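Local coordinates for protein 4-oxalocrotonate decarboxylase NahK (PDB 5D2I) that catalyses the metal-dependent decarboxylation of (3E)-2-oxohex-3-enedioate to 2-oxopent-4-enoate and carbon dioxide in the breakdown of aromatic hydrocarbons, at residues E114-V119 / T145-D150. The protein carries 1 engineered substitution. Numbering follows the deposited sequence.
Sequences EAEISV and TVEVID. With CA (calcium ion), chain C.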
loop_
_atom_site.group_PDB
_atom_site.type_symbol
_atom_site.label_atom_id
_atom_site.label_comp_id
_atom_site.label_asym_id
_atom_site.label_seq_id
_atom_site.Cartn_x
_atom_site.Cartn_y
_atom_site.Cartn_z
ATOM N N GLU A 114 -6.071 -6.504 2.932
ATOM C CA GLU A 114 -6.228 -5.521 3.983
ATOM C C GLU A 114 -7.319 -4.589 3.540
ATOM O O GLU A 114 -7.323 -4.147 2.393
ATOM C CB GLU A 114 -4.946 -4.699 4.120
ATOM C CG GLU A 114 -3.726 -5.499 4.424
ATOM C CD GLU A 114 -2.534 -4.619 4.664
ATOM O OE1 GLU A 114 -2.135 -3.884 3.734
ATOM O OE2 GLU A 114 -2.018 -4.650 5.789
ATOM N N ALA A 115 -8.233 -4.274 4.452
ATOM C CA ALA A 115 -9.275 -3.299 4.173
ATOM C C ALA A 115 -8.669 -1.932 4.390
ATOM O O ALA A 115 -8.048 -1.684 5.422
ATOM C CB ALA A 115 -10.429 -3.499 5.116
ATOM N N GLU A 116 -8.832 -1.050 3.413
ATOM C CA GLU A 116 -8.281 0.291 3.512
ATOM C C GLU A 116 -9.285 1.300 3.027
ATOM O O GLU A 116 -10.258 0.968 2.355
ATOM C CB GLU A 116 -7.005 0.399 2.669
ATOM C CG GLU A 116 -6.067 -0.752 2.933
ATOM C CD GLU A 116 -4.621 -0.454 2.660
ATOM O OE1 GLU A 116 -4.264 0.711 2.370
ATOM O OE2 GLU A 116 -3.828 -1.407 2.750
ATOM N N ILE A 117 -9.039 2.551 3.378
ATOM C CA ILE A 117 -9.760 3.636 2.756
ATOM C C ILE A 117 -8.775 4.443 1.929
ATOM O O ILE A 117 -7.677 4.784 2.391
ATOM C CB ILE A 117 -10.499 4.497 3.788
ATOM C CG1 ILE A 117 -11.419 5.481 3.069
ATOM C CG2 ILE A 117 -9.515 5.224 4.715
ATOM C CD1 ILE A 117 -12.557 4.780 2.338
ATOM N N SER A 118 -9.121 4.682 0.670
ATOM C CA SER A 118 -8.239 5.445 -0.175
ATOM C C SER A 118 -8.811 6.835 -0.324
ATOM O O SER A 118 -9.983 7.060 -0.052
ATOM C CB SER A 118 -8.108 4.787 -1.550
ATOM O OG SER A 118 -7.538 3.498 -1.419
ATOM N N VAL A 119 -7.972 7.775 -0.728
ATOM C CA VAL A 119 -8.467 9.084 -1.100
ATOM C C VAL A 119 -7.984 9.413 -2.499
ATOM O O VAL A 119 -6.997 8.856 -2.977
ATOM C CB VAL A 119 -7.955 10.167 -0.121
ATOM C CG1 VAL A 119 -8.407 9.850 1.287
ATOM C CG2 VAL A 119 -6.446 10.250 -0.174
ATOM N N THR A 145 -11.147 0.564 -0.422
ATOM C CA THR A 145 -10.175 -0.185 -1.199
ATOM C C THR A 145 -9.635 -1.328 -0.384
ATOM O O THR A 145 -9.266 -1.147 0.768
ATOM C CB THR A 145 -8.998 0.691 -1.581
ATOM O OG1 THR A 145 -9.490 1.883 -2.203
ATOM C CG2 THR A 145 -8.084 -0.056 -2.570
ATOM N N VAL A 146 -9.589 -2.503 -0.993
ATOM C CA VAL A 146 -8.986 -3.644 -0.345
ATOM C C VAL A 146 -7.655 -3.904 -1.032
ATOM O O VAL A 146 -7.609 -4.118 -2.244
ATOM C CB VAL A 146 -9.886 -4.864 -0.468
ATOM C CG1 VAL A 146 -9.188 -6.097 0.078
ATOM C CG2 VAL A 146 -11.181 -4.617 0.299
ATOM N N GLU A 147 -6.569 -3.880 -0.271
ATOM C CA GLU A 147 -5.297 -4.172 -0.890
ATOM C C GLU A 147 -5.076 -5.649 -0.858
ATOM O O GLU A 147 -5.450 -6.312 0.104
ATOM C CB GLU A 147 -4.113 -3.486 -0.208
ATOM C CG GLU A 147 -2.914 -3.492 -1.143
ATOM C CD GLU A 147 -1.715 -2.726 -0.633
ATOM O OE1 GLU A 147 -1.671 -2.388 0.569
ATOM O OE2 GLU A 147 -0.806 -2.469 -1.451
ATOM N N VAL A 148 -4.493 -6.174 -1.925
ATOM C CA VAL A 148 -3.907 -7.495 -1.833
ATOM C C VAL A 148 -2.415 -7.248 -1.721
ATOM O O VAL A 148 -1.810 -6.687 -2.633
ATOM C CB VAL A 148 -4.177 -8.331 -3.062
ATOM C CG1 VAL A 148 -3.614 -9.738 -2.858
ATOM C CG2 VAL A 148 -5.676 -8.402 -3.308
ATOM N N ILE A 149 -1.831 -7.617 -0.588
ATOM C CA ILE A 149 -0.394 -7.487 -0.432
ATOM C C ILE A 149 0.225 -8.845 -0.599
ATOM O O ILE A 149 -0.388 -9.864 -0.287
ATOM C CB ILE A 149 -0.003 -6.922 0.930
ATOM C CG1 ILE A 149 -0.750 -7.636 2.053
ATOM C CG2 ILE A 149 -0.306 -5.431 0.984
ATOM C CD1 ILE A 149 -0.276 -7.204 3.422
ATOM N N ASP A 150 1.453 -8.861 -1.082
ATOM C CA ASP A 150 2.080 -10.120 -1.400
ATOM C C ASP A 150 3.561 -9.863 -1.397
ATOM O O ASP A 150 4.138 -9.554 -2.432
ATOM C CB ASP A 150 1.651 -10.571 -2.789
ATOM C CG ASP A 150 1.943 -12.031 -3.040
ATOM O OD1 ASP A 150 2.003 -12.806 -2.065
ATOM O OD2 ASP A 150 2.129 -12.422 -4.218
HETATM CA CA CA C . -1.710 -1.908 2.699
HETATM O O HOH W 1 -1.573 0.361 2.052
HETATM O O HOH W 2 -1.123 -1.127 4.858
#
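Glu114, Glu116 and Glu147 bring three carboxylates from two antiparallel strands onto one calcium ion, a worked example of how a sheet can present a metal site. Each lends a single oxygen: OE1 of Glu114 lies 2.3 Å from the calcium, OE2 of Glu116 2.2 Å and OE1 of Glu147 2.2 Å. Two waters and one atom from beyond the two strands bring the ligands to six. The ion probably offsets the repulsion expected where Glu116 OE2 and Glu147 OE1 approach to 3.2 Å, their carboxylate planes turned 84° apart. Two of the second oxygens are engaged as well: Glu116 OE1 accepts a bond from a calcium-bound water, while Glu147 OE2 forms a salt bridge with Lys69, a residue that contacts 2-oxoglutarate. Glu147 reaches the metal on an extended chain, its CG turned away from the backbone N (chi1 -163°). CD1 of Ile149 packs 3.7 Å from CD of Glu114, an apolar flank to that ligand.

In the backbone beneath, Glu114 and Glu147 exchange N-H...O bonds in both directions, as do Glu116 and Thr145; the Tyr258 hydroxyl also bonds to Glu116 O. Beyond this ladder, Ser118 OG donates to Thr145 OG1 at 2.7 Å, and Thr145 OG1 is also bonded to the carbonyl of Ile143. A valine in place of Thr145 would probably leave the buried Ser118 hydroxyl without its acceptor.

Strand 236-238 flanks strand 112-121, and strand 170-175 pairs with strand 139-149. Behind the metal-bearing face, Ala115 and Val146 pack on Val256 and Tyr258 of strand 253-258, joining the two sheets of the FAH-type domain.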